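Local coordinates for protein oxygen-independent coproporphyrinogen III oxidase (Escherichia coli, PDB 1OLT) that catalyses the anaerobic oxidative decarboxylation of two propionate groups of coproporphyrinogen III to give protoporphyrinogen IX, using S-adenosyl-L-methionine and a [4Fe-4S] cluster in heme biosynthesis, at residues 88-91 with 92-96; 193-196 with 197-201; 215-219 with 220-224; 275-279 with 280-284; 363-366 with 367-371. All coordinates share one frame; numbering follows the deposited sequence. Where two conformers were deposited one is given.

Contact 1: residues 88-91 with 92-96; sequences ALEQ and EIVHR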
# COMPACT_ATOMS: atom_id res chain seq x y z
N ALA A 88 8.19 8.30 -21.87
CA ALA A 88 9.20 8.48 -20.81
C ALA A 88 9.49 7.17 -20.06
O ALA A 88 10.62 6.87 -19.79
CB ALA A 88 8.77 9.53 -19.85
N LEU A 89 8.46 6.40 -19.77
CA LEU A 89 8.59 5.08 -19.15
C LEU A 89 9.40 4.14 -20.03
O LEU A 89 10.31 3.45 -19.52
CB LEU A 89 7.25 4.43 -18.86
CG LEU A 89 6.48 4.94 -17.65
CD1 LEU A 89 5.14 4.25 -17.69
CD2 LEU A 89 7.27 4.55 -16.37
N GLU A 90 9.16 4.17 -21.33
CA GLU A 90 10.01 3.41 -22.26
C GLU A 90 11.52 3.72 -22.06
O GLU A 90 12.35 2.82 -22.03
CB GLU A 90 9.63 3.68 -23.72
CG GLU A 90 10.55 2.97 -24.73
CD GLU A 90 10.08 3.09 -26.21
OE1 GLU A 90 9.26 3.97 -26.54
OE2 GLU A 90 10.62 2.34 -27.09
N GLN A 91 11.85 4.98 -21.99
CA GLN A 91 13.24 5.39 -21.83
C GLN A 91 13.76 4.96 -20.42
O GLN A 91 14.85 4.40 -20.29
CB GLN A 91 13.41 6.87 -22.05
CG GLN A 91 13.21 7.37 -23.51
CD GLN A 91 13.98 6.59 -24.51
OE1 GLN A 91 15.11 6.25 -24.25
NE2 GLN A 91 13.31 6.17 -25.61
N GLU A 92 12.94 5.12 -19.40
CA GLU A 92 13.35 4.68 -18.06
C GLU A 92 13.62 3.15 -18.05
O GLU A 92 14.67 2.70 -17.51
CB GLU A 92 12.33 5.09 -16.96
CG GLU A 92 12.85 4.83 -15.57
CD GLU A 92 11.83 5.17 -14.41
OE1 GLU A 92 10.67 5.59 -14.69
OE2 GLU A 92 12.23 4.98 -13.24
N ILE A 93 12.73 2.39 -18.66
CA ILE A 93 12.81 0.97 -18.69
C ILE A 93 14.05 0.54 -19.46
O ILE A 93 14.85 -0.34 -19.01
CB ILE A 93 11.54 0.36 -19.27
CG1 ILE A 93 10.40 0.51 -18.25
CG2 ILE A 93 11.76 -1.05 -19.63
CD1 ILE A 93 9.02 0.40 -18.82
N VAL A 94 14.25 1.19 -20.60
CA VAL A 94 15.38 0.88 -21.46
C VAL A 94 16.73 1.12 -20.76
O VAL A 94 17.66 0.39 -20.97
CB VAL A 94 15.20 1.72 -22.81
CG1 VAL A 94 16.42 2.12 -23.36
CG2 VAL A 94 14.29 0.88 -23.78
N HIS A 95 16.81 2.14 -19.92
CA HIS A 95 18.01 2.42 -19.18
C HIS A 95 18.20 1.58 -17.87
O HIS A 95 19.29 1.23 -17.58
CB HIS A 95 18.09 3.92 -18.89
CG HIS A 95 18.28 4.74 -20.14
ND1 HIS A 95 19.48 5.33 -20.47
CD2 HIS A 95 17.42 5.05 -21.16
CE1 HIS A 95 19.36 5.97 -21.63
NE2 HIS A 95 18.13 5.81 -22.07
N ARG A 96 17.14 1.29 -17.13
CA ARG A 96 17.22 0.58 -15.83
C ARG A 96 17.20 -0.92 -15.97
O ARG A 96 17.98 -1.61 -15.30
CB ARG A 96 16.09 0.99 -14.89
CG ARG A 96 16.26 2.33 -14.27
CD ARG A 96 17.48 2.36 -13.40
NE ARG A 96 17.61 3.48 -12.49
CZ ARG A 96 18.75 4.14 -12.25
NH1 ARG A 96 19.86 3.92 -12.94
NH2 ARG A 96 18.77 5.11 -11.33
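Leu89 O receives the shortest of the sound helical bonds here, from Ile93 N at 2.8 Å, with the donor nearly along the C=O axis. The same carbonyl is overhung by the Ile93 side chain: CG1 lies beside the backbone N (chi1 -72°), 3.2 Å from Leu89 O, and CD1 continues over the same oxygen, while CD1 only brushes Leu89 CB at 4.4 Å. Flanking bonds of the same i to i+4 type run from Glu92 N to Ala88 O and from Val94 N to Glu90 O, each 2.9 Å long. All belong to helix 80-96, which leads into strand 105-112 of the partial barrel that forms the radical SAM core. Leu89 and Ile93 turn to helix 120-133, where Leu126 and Leu130 meet them, and Ile93 also touches Met324. With an alanine here the contacts to Leu130 and Met324 would go, which would probably open a gap between helix 120-133 and strand 320-324. One turn round, Leu89 CD2 passes 3.9 Å from Glu92 OE1. The Glu92 chain is extended, with CG anti to the backbone N (chi1 -171°), and it carries the buried carboxylate to Tyr346 OH and Gly325 N through OE1, and to Asn339 ND2 through OE2.

Contact 2: residues 193-196 with 197-201; sequences ALLN and HAREI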
# COMPACT_ATOMS: atom_id res chain seq x y z
N ALA A 193 -21.51 -4.70 -11.48
CA ALA A 193 -21.24 -5.37 -12.75
C ALA A 193 -19.74 -5.61 -12.97
O ALA A 193 -19.31 -6.65 -13.42
CB ALA A 193 -21.83 -4.56 -13.94
N LEU A 194 -18.96 -4.61 -12.67
CA LEU A 194 -17.56 -4.67 -12.91
C LEU A 194 -16.90 -5.72 -12.03
O LEU A 194 -16.13 -6.54 -12.53
CB LEU A 194 -16.95 -3.30 -12.62
CG LEU A 194 -15.56 -2.98 -13.12
CD1 LEU A 194 -15.47 -3.01 -14.61
CD2 LEU A 194 -15.14 -1.58 -12.59
N LEU A 195 -17.21 -5.72 -10.74
CA LEU A 195 -16.57 -6.69 -9.83
C LEU A 195 -17.03 -8.11 -10.10
O LEU A 195 -16.22 -9.05 -10.10
CB LEU A 195 -16.75 -6.27 -8.36
CG LEU A 195 -16.01 -7.10 -7.33
CD1 LEU A 195 -15.58 -6.19 -6.14
CD2 LEU A 195 -16.89 -8.31 -6.79
N ASN A 196 -18.31 -8.29 -10.36
CA ASN A 196 -18.78 -9.61 -10.71
C ASN A 196 -18.23 -10.15 -12.08
O ASN A 196 -17.96 -11.32 -12.22
CB ASN A 196 -20.30 -9.65 -10.59
CG ASN A 196 -20.76 -9.67 -9.09
OD1 ASN A 196 -21.45 -8.77 -8.62
ND2 ASN A 196 -20.31 -10.71 -8.34
N HIS A 197 -18.01 -9.27 -13.05
CA HIS A 197 -17.37 -9.64 -14.28
C HIS A 197 -15.87 -10.04 -14.01
O HIS A 197 -15.36 -11.01 -14.61
CB HIS A 197 -17.46 -8.49 -15.33
CG HIS A 197 -16.94 -8.85 -16.69
ND1 HIS A 197 -17.32 -10.01 -17.34
CD2 HIS A 197 -16.06 -8.24 -17.50
CE1 HIS A 197 -16.70 -10.08 -18.51
NE2 HIS A 197 -15.93 -9.01 -18.61
N ALA A 198 -15.20 -9.28 -13.16
CA ALA A 198 -13.82 -9.58 -12.80
C ALA A 198 -13.76 -11.00 -12.25
O ALA A 198 -12.96 -11.78 -12.67
CB ALA A 198 -13.29 -8.61 -11.79
N ARG A 199 -14.67 -11.33 -11.35
CA ARG A 199 -14.74 -12.66 -10.76
C ARG A 199 -15.03 -13.74 -11.81
O ARG A 199 -14.38 -14.83 -11.82
CB ARG A 199 -15.83 -12.67 -9.65
CG ARG A 199 -15.94 -13.95 -8.92
CD ARG A 199 -17.18 -14.13 -7.91
NE ARG A 199 -17.74 -12.90 -7.35
CZ ARG A 199 -17.37 -12.36 -6.17
NH1 ARG A 199 -16.39 -12.89 -5.42
NH2 ARG A 199 -17.97 -11.27 -5.76
N GLU A 200 -15.99 -13.46 -12.67
CA GLU A 200 -16.38 -14.40 -13.70
C GLU A 200 -15.25 -14.74 -14.68
O GLU A 200 -15.17 -15.86 -15.12
CB GLU A 200 -17.65 -13.92 -14.42
CG GLU A 200 -18.90 -14.13 -13.55
CD GLU A 200 -20.18 -13.93 -14.30
OE1 GLU A 200 -20.25 -12.95 -15.06
OE2 GLU A 200 -21.11 -14.78 -14.13
N ILE A 201 -14.36 -13.80 -14.97
CA ILE A 201 -13.25 -14.07 -15.90
C ILE A 201 -11.95 -14.48 -15.18
O ILE A 201 -10.93 -14.60 -15.81
CB ILE A 201 -13.01 -12.91 -16.88
CG1 ILE A 201 -12.49 -11.70 -16.18
CG2 ILE A 201 -14.31 -12.59 -17.67
CD1 ILE A 201 -12.30 -10.59 -17.16
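Leu195 and Arg199, one helical turn apart, meet where Leu195 CD2 comes within 3.3 Å of Arg199 NH2. The two side chains cross at a slant, and the methyl approaches the guanidinium obliquely. Asn196 comes to the edge of the same guanidinium, near its plane, its side chain running alongside that of Arg199 and pointing the same way; this holds for one of two conformers, and the orientation of its amide is uncertain. Arg199 gets there by leaving the backbone with CG opposite its own N (chi1 -176°) and then bending at chi3, so that the head folds back along the preceding turn.

Beneath these side chains lies the regular helical bonding. Arg199 N donates to Leu195 O at 3.0 Å and Glu200 N to Asn196 O at 2.9 Å, while His197 N reaches Ala193 O at 2.9 Å; His197 CB sits 3.2 Å from that last oxygen. The helix closes soon after, where Ile201 leaves helical geometry.

Farther out, the partners fix the outer ends. Arg199 NH2 bonds to Asn233 O and His197 NE2 to Asp157 OD1. Leu194 and Ala198 meet Leu156 of helix 154-161 and also face Met169 and Leu167 of strand 166-172, the sheet-facing side of a beta-alpha barrel helix. With an alanine in place of Arg199, Asn233 O would probably lose its donor and the Leu195 methyl its cover. The same NH2 donates to Asn233 O and lies against the Leu195 methyl, so the carbonyl bond probably fixes the head while the methyl contact adds only packing.

Contact 3: residues 215-219 with 220-224; sequences PKQTP and ESFAF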
# COMPACT_ATOMS: atom_id res chain seq x y z
N PRO A 215 -16.90 13.51 4.69
CA PRO A 215 -17.98 14.41 5.05
C PRO A 215 -19.31 13.75 5.01
O PRO A 215 -19.66 13.03 4.12
CB PRO A 215 -17.88 15.55 4.03
CG PRO A 215 -17.09 15.03 2.96
CD PRO A 215 -16.10 14.03 3.55
N LYS A 216 -20.06 14.03 6.05
CA LYS A 216 -21.42 13.55 6.27
C LYS A 216 -21.56 12.06 6.58
O LYS A 216 -22.66 11.59 6.77
CB LYS A 216 -22.40 13.96 5.13
CG LYS A 216 -22.56 15.48 4.96
CD LYS A 216 -23.27 16.07 6.19
CE LYS A 216 -23.91 17.44 5.89
NZ LYS A 216 -24.82 17.76 7.03
N GLN A 217 -20.47 11.30 6.70
CA GLN A 217 -20.59 9.89 7.14
C GLN A 217 -20.91 9.82 8.61
O GLN A 217 -20.36 10.60 9.40
CB GLN A 217 -19.28 9.13 6.93
CG GLN A 217 -18.99 8.85 5.48
CD GLN A 217 -17.68 8.06 5.33
OE1 GLN A 217 -16.75 8.19 6.20
NE2 GLN A 217 -17.57 7.27 4.28
N THR A 218 -21.77 8.92 9.00
CA THR A 218 -22.04 8.63 10.42
C THR A 218 -22.00 7.10 10.64
O THR A 218 -21.93 6.38 9.68
CB THR A 218 -23.46 9.07 10.77
OG1 THR A 218 -24.34 8.35 9.93
CG2 THR A 218 -23.78 10.62 10.45
N PRO A 219 -22.01 6.62 11.88
CA PRO A 219 -22.16 5.18 12.15
C PRO A 219 -23.28 4.54 11.34
O PRO A 219 -23.05 3.47 10.71
CB PRO A 219 -22.35 5.12 13.69
CG PRO A 219 -21.52 6.27 14.18
CD PRO A 219 -21.70 7.37 13.10
N GLU A 220 -24.43 5.19 11.31
CA GLU A 220 -25.60 4.64 10.66
C GLU A 220 -25.48 4.65 9.09
O GLU A 220 -25.88 3.67 8.43
CB GLU A 220 -26.88 5.32 11.23
CG GLU A 220 -27.25 4.92 12.72
CD GLU A 220 -26.41 5.58 13.89
OE1 GLU A 220 -25.97 6.78 13.80
OE2 GLU A 220 -26.19 4.88 14.96
N SER A 221 -24.91 5.70 8.50
CA SER A 221 -24.64 5.71 7.05
C SER A 221 -23.56 4.68 6.66
O SER A 221 -23.69 3.98 5.67
CB SER A 221 -24.29 7.11 6.51
OG SER A 221 -22.93 7.41 6.71
N PHE A 222 -22.52 4.58 7.45
CA PHE A 222 -21.48 3.65 7.08
C PHE A 222 -21.94 2.16 7.25
O PHE A 222 -21.57 1.34 6.42
CB PHE A 222 -20.15 3.92 7.81
CG PHE A 222 -18.94 3.40 7.04
CD1 PHE A 222 -18.40 4.12 5.99
CD2 PHE A 222 -18.33 2.19 7.39
CE1 PHE A 222 -17.31 3.65 5.27
CE2 PHE A 222 -17.21 1.72 6.69
CZ PHE A 222 -16.69 2.44 5.66
N ALA A 223 -22.79 1.88 8.22
CA ALA A 223 -23.32 0.51 8.42
C ALA A 223 -24.12 0.07 7.19
O ALA A 223 -23.96 -1.03 6.71
CB ALA A 223 -24.12 0.38 9.70
N PHE A 224 -24.94 0.97 6.67
CA PHE A 224 -25.67 0.77 5.46
C PHE A 224 -24.77 0.54 4.22
O PHE A 224 -25.03 -0.33 3.42
CB PHE A 224 -26.58 1.97 5.22
CG PHE A 224 -27.58 1.73 4.15
CD1 PHE A 224 -28.76 0.99 4.44
CD2 PHE A 224 -27.36 2.17 2.85
CE1 PHE A 224 -29.72 0.72 3.42
CE2 PHE A 224 -28.31 1.92 1.81
CZ PHE A 224 -29.49 1.18 2.10
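Thr218 and Ser221 exchange two side-chain to backbone hydrogen bonds. Thr218 N gives its hydrogen to Ser221 OG at 3.0 Å, almost straight at 168°, and Ser221 N returns one to Thr218 OG1 at 3.1 Å, equally straight at 169°. Both oxygens stand between the N and the carbonyl carbon of their own residues, a cramped position that nevertheless turns each one back over the start of the helix. Two amide hydrogens, one just before the helix and one in its first turn, are satisfied in this way.

The main-chain bonds are the first of helix 219-232. Phe222 N points nearly straight at Thr218 O, 2.9 Å away, and Ala223 N reaches Pro219 O at 3.0 Å. Pro219, with no amide hydrogen to offer, suits the first helical position.

The third kind of contact is packing. Gln217 lies side by side with Phe222, its amide turned 74° from the ring, and Gln217 NE2 comes to the ring's edge at 3.7 Å from Phe222 CD1. The amide is held by others: NE2 bonds to Asp173 OD2 and Ile211 O, and OE1 to Leu214 N. Phe222 and Pro219 rest on helix 263-279, at Ile269 and Thr273 for the ring and at Asp268 and Glu272 for the proline.

Thr218 at the N-cap and Ser221 three residues on make a capping box, with Pro219 in the first turn between them, here ending the loop that joins strand 207-212 to its following helix in the radical SAM core.

Contact 4: residues 275-279 with 280-284; sequences AFLTQ and SGYQF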
# COMPACT_ATOMS: atom_id res chain seq x y z
N ALA A 275 -16.53 -5.41 13.68
CA ALA A 275 -17.51 -6.42 14.01
C ALA A 275 -18.32 -6.96 12.82
O ALA A 275 -18.59 -8.17 12.73
CB ALA A 275 -18.48 -5.95 15.15
N PHE A 276 -18.75 -6.09 11.94
CA PHE A 276 -19.58 -6.48 10.86
C PHE A 276 -18.78 -7.27 9.79
O PHE A 276 -19.29 -8.27 9.23
CB PHE A 276 -20.23 -5.29 10.22
CG PHE A 276 -21.08 -5.65 9.03
CD1 PHE A 276 -22.38 -6.14 9.24
CD2 PHE A 276 -20.60 -5.55 7.75
CE1 PHE A 276 -23.18 -6.50 8.14
CE2 PHE A 276 -21.41 -5.89 6.64
CZ PHE A 276 -22.69 -6.36 6.85
N LEU A 277 -17.56 -6.85 9.50
CA LEU A 277 -16.71 -7.58 8.61
C LEU A 277 -16.38 -9.01 9.17
O LEU A 277 -16.37 -9.97 8.43
CB LEU A 277 -15.50 -6.74 8.20
CG LEU A 277 -15.90 -5.55 7.35
CD1 LEU A 277 -14.65 -4.71 6.96
CD2 LEU A 277 -16.63 -6.02 6.05
N THR A 278 -16.17 -9.12 10.48
CA THR A 278 -15.93 -10.39 11.11
C THR A 278 -17.16 -11.37 10.96
O THR A 278 -17.05 -12.53 10.47
CB THR A 278 -15.69 -10.18 12.60
OG1 THR A 278 -14.45 -9.52 12.77
CG2 THR A 278 -15.54 -11.56 13.40
N GLN A 279 -18.33 -10.81 11.29
CA GLN A 279 -19.60 -11.47 11.04
C GLN A 279 -19.76 -11.92 9.54
O GLN A 279 -20.36 -12.98 9.29
CB GLN A 279 -20.74 -10.56 11.43
CG GLN A 279 -22.15 -11.12 11.20
CD GLN A 279 -23.32 -10.11 11.51
OE1 GLN A 279 -23.79 -9.36 10.62
NE2 GLN A 279 -23.78 -10.13 12.77
N SER A 280 -19.20 -11.12 8.60
CA SER A 280 -19.30 -11.37 7.17
C SER A 280 -18.22 -12.33 6.60
O SER A 280 -18.18 -12.54 5.39
CB SER A 280 -19.27 -10.07 6.37
OG SER A 280 -20.35 -9.28 6.80
N GLY A 281 -17.35 -12.86 7.49
CA GLY A 281 -16.35 -13.82 7.12
C GLY A 281 -15.02 -13.22 6.75
O GLY A 281 -14.24 -13.87 6.14
N TYR A 282 -14.78 -11.97 7.09
CA TYR A 282 -13.44 -11.39 6.84
C TYR A 282 -12.56 -11.34 8.15
O TYR A 282 -13.01 -10.92 9.22
CB TYR A 282 -13.56 -10.01 6.26
CG TYR A 282 -14.26 -9.95 4.92
CD1 TYR A 282 -13.60 -10.26 3.75
CD2 TYR A 282 -15.63 -9.63 4.85
CE1 TYR A 282 -14.27 -10.21 2.50
CE2 TYR A 282 -16.30 -9.55 3.66
CZ TYR A 282 -15.63 -9.86 2.47
OH TYR A 282 -16.32 -9.75 1.29
N GLN A 283 -11.33 -11.84 8.07
CA GLN A 283 -10.34 -11.65 9.15
C GLN A 283 -9.75 -10.24 9.07
O GLN A 283 -9.33 -9.78 7.98
CB GLN A 283 -9.23 -12.68 8.95
CG GLN A 283 -8.54 -13.15 10.20
CD GLN A 283 -7.48 -14.21 9.89
OE1 GLN A 283 -7.76 -15.21 9.22
NE2 GLN A 283 -6.25 -13.96 10.33
N PHE A 284 -9.70 -9.53 10.20
CA PHE A 284 -8.90 -8.27 10.28
C PHE A 284 -7.39 -8.67 10.27
O PHE A 284 -6.90 -9.25 11.23
CB PHE A 284 -9.27 -7.45 11.53
CG PHE A 284 -8.51 -6.13 11.65
CD1 PHE A 284 -8.21 -5.36 10.54
CD2 PHE A 284 -8.13 -5.66 12.90
CE1 PHE A 284 -7.52 -4.18 10.64
CE2 PHE A 284 -7.44 -4.48 13.05
CZ PHE A 284 -7.14 -3.71 11.92
O HOH W 1 -12.91 -8.26 11.10
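Leu277 to Tyr282 form the Schellman motif that ends helix 263-279. Tyr282 N donates to Leu277 O at 2.9 Å and Gly281 N to Thr278 O at 3.0 Å, the latter from well above the carbonyl plane. Gly281 has positive phi (92°), where a beta carbon would jam against the Ser280 carbonyl oxygen.

The close-packed part lies on the Phe276 and Leu277 side. Phe276 O is gripped twice by one residue: Ser280 N at 2.9 Å and Ser280 OG at 2.8 Å arrive from opposite faces of the carbonyl plane. The hydroxyl oxygen also sits 3.5 Å above one face of the Phe276 ring, toward its rim. Leu277 CD2 meets Tyr282 CD2 at 3.9 Å, both side chains reaching Leu237 of strand 236-241, and Tyr282 OH is bonded to Pro234 O.

The opposite character marks the Thr278 side. There Thr278 OG1, which also bonds to Ile274 O, is bridged by a water to Tyr282 O, the water donating to that carbonyl over 3.3 Å; the bridge rests on one of two Thr278 conformers and is less certain. Gln279 and Gly281 lie exposed. The chain then enters strand 283-286. Even on this wetter flank the backbones touch, since Thr278 CA directs its hydrogen at Tyr282 O, 3.5 Å away.

Contact 5: residues 363-366 with 367-371; sequences LTRD and DCIRR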
# COMPACT_ATOMS: atom_id res chain seq x y z
N LEU A 363 20.33 2.25 4.22
CA LEU A 363 20.06 1.94 5.60
C LEU A 363 21.35 1.46 6.32
O LEU A 363 22.10 0.67 5.79
CB LEU A 363 19.00 0.84 5.72
CG LEU A 363 17.52 1.20 5.58
CD1 LEU A 363 17.23 1.78 4.23
CD2 LEU A 363 16.62 -0.06 5.83
N THR A 364 21.59 1.98 7.50
CA THR A 364 22.63 1.45 8.39
C THR A 364 22.25 0.06 8.95
O THR A 364 21.17 -0.43 8.72
CB THR A 364 22.86 2.39 9.60
OG1 THR A 364 21.64 2.51 10.36
CG2 THR A 364 23.22 3.84 9.14
N ARG A 365 23.18 -0.55 9.68
CA ARG A 365 22.91 -1.82 10.36
C ARG A 365 21.73 -1.71 11.30
O ARG A 365 20.84 -2.51 11.27
CB ARG A 365 24.12 -2.27 11.19
CG ARG A 365 24.54 -3.68 10.92
CD ARG A 365 25.74 -4.06 11.68
NE ARG A 365 25.35 -4.28 13.06
CZ ARG A 365 25.07 -5.46 13.61
NH1 ARG A 365 25.14 -6.59 12.89
NH2 ARG A 365 24.71 -5.50 14.88
N ASP A 366 21.75 -0.68 12.12
CA ASP A 366 20.70 -0.38 13.05
C ASP A 366 19.35 -0.14 12.35
O ASP A 366 18.34 -0.65 12.81
CB ASP A 366 21.12 0.86 13.84
CG ASP A 366 20.10 1.25 14.89
OD1 ASP A 366 19.94 0.45 15.80
OD2 ASP A 366 19.41 2.29 14.82
N ASP A 367 19.36 0.62 11.23
CA ASP A 367 18.15 0.83 10.40
C ASP A 367 17.60 -0.53 10.00
O ASP A 367 16.39 -0.76 10.09
CB ASP A 367 18.46 1.63 9.12
CG ASP A 367 18.76 3.12 9.38
OD1 ASP A 367 18.40 3.70 10.44
OD2 ASP A 367 19.35 3.81 8.51
N CYS A 368 18.49 -1.43 9.57
CA CYS A 368 18.02 -2.72 9.02
C CYS A 368 17.41 -3.61 10.07
O CYS A 368 16.40 -4.25 9.83
CB CYS A 368 19.16 -3.46 8.31
SG CYS A 368 19.63 -2.75 6.70
N ILE A 369 18.05 -3.68 11.22
CA ILE A 369 17.52 -4.44 12.32
C ILE A 369 16.06 -3.94 12.52
O ILE A 369 15.10 -4.67 12.38
CB ILE A 369 18.43 -4.24 13.57
CG1 ILE A 369 19.79 -4.96 13.38
CG2 ILE A 369 17.73 -4.69 14.81
CD1 ILE A 369 21.05 -4.23 14.02
N ARG A 370 15.98 -2.66 12.85
CA ARG A 370 14.78 -2.06 13.37
C ARG A 370 13.67 -2.17 12.35
O ARG A 370 12.51 -2.35 12.71
CB ARG A 370 15.04 -0.60 13.75
CG ARG A 370 15.94 -0.40 14.99
CD ARG A 370 16.26 1.03 15.24
NE ARG A 370 17.12 1.17 16.42
CZ ARG A 370 16.71 1.09 17.67
NH1 ARG A 370 15.44 0.90 17.98
NH2 ARG A 370 17.60 1.21 18.64
N ARG A 371 14.03 -2.09 11.07
CA ARG A 371 13.08 -2.38 10.01
C ARG A 371 12.51 -3.78 10.21
O ARG A 371 11.30 -3.98 10.10
CB ARG A 371 13.75 -2.30 8.61
CG ARG A 371 12.85 -2.64 7.45
CD ARG A 371 13.58 -3.09 6.18
NE ARG A 371 14.49 -4.14 6.56
CZ ARG A 371 15.65 -4.42 6.00
NH1 ARG A 371 16.09 -3.76 4.93
NH2 ARG A 371 16.38 -5.41 6.52
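Thr364, in extended geometry just before helix 365-380, lets its carbonyl receive Cys368 N at 3.0 Å, and Arg365 O then takes Ile369 N at 3.0 Å, nearly end-on. Side-chain oxygens then take up amide hydrogens at the helix start. Asp367 N gives its hydrogen to Thr364 OG1 at 3.1 Å, and Thr364 N returns one to Asp367 OD2, also 3.1 Å away but reached from above the carboxylate plane, 40° out of it. The other oxygen, OD1, is held by Tyr443 OH. Below this pair, Leu363 lays its CB 3.5 Å from Asp367 CB and 3.8 Å from Cys368 SG, an apolar link across the cap in the positions of a hydrophobic staple.

One turn along, Asp366 and Arg370 form a salt bridge. Arg370 NE lies 3.0 Å from Asp366 OD1, which it meets on the syn side, and makes a weaker bond to OD2; the carboxylate is turned 68° from the guanidinium plane. Asp366 reaches it because its CG stands opposite the backbone N (chi1 -178°), along the helix flank. Both partners have further company: OD1 accepts from Tyr399 OH, and Arg370 NH1 bonds to Asp403 and Phe440 O. Two acids in the first turn would probably be stabilised by the helix dipole. Together, the reciprocal bonds of Thr364 and Asp367 are a capping box at the start of helix 365-380, within the HemN C-terminal domain.

Along the chain the five contacts come in series, each closing before the next opens. Contacts 1 to 3 lie on helices 80-96, 188-200 and 219-232 of the radical SAM core, whose parallel strands curve round the two bound S-adenosylmethionines and the cluster; contact 4 ends helix 263-279, which packs on the helix that contact 3 begins. Contacts 3 and 4 are therefore neighbours, with centres about 18 Å apart and nearest atoms about 5 Å apart. Contacts 1 and 3 lie on opposite sides of the chain's centre, about 45 Å between centres. Contact 5 belongs to the C-terminal domain, its centre about 42 Å from that of contact 3. The set thus samples helix starts, middles and ends around the outside of the catalytic core and the domain joined to it.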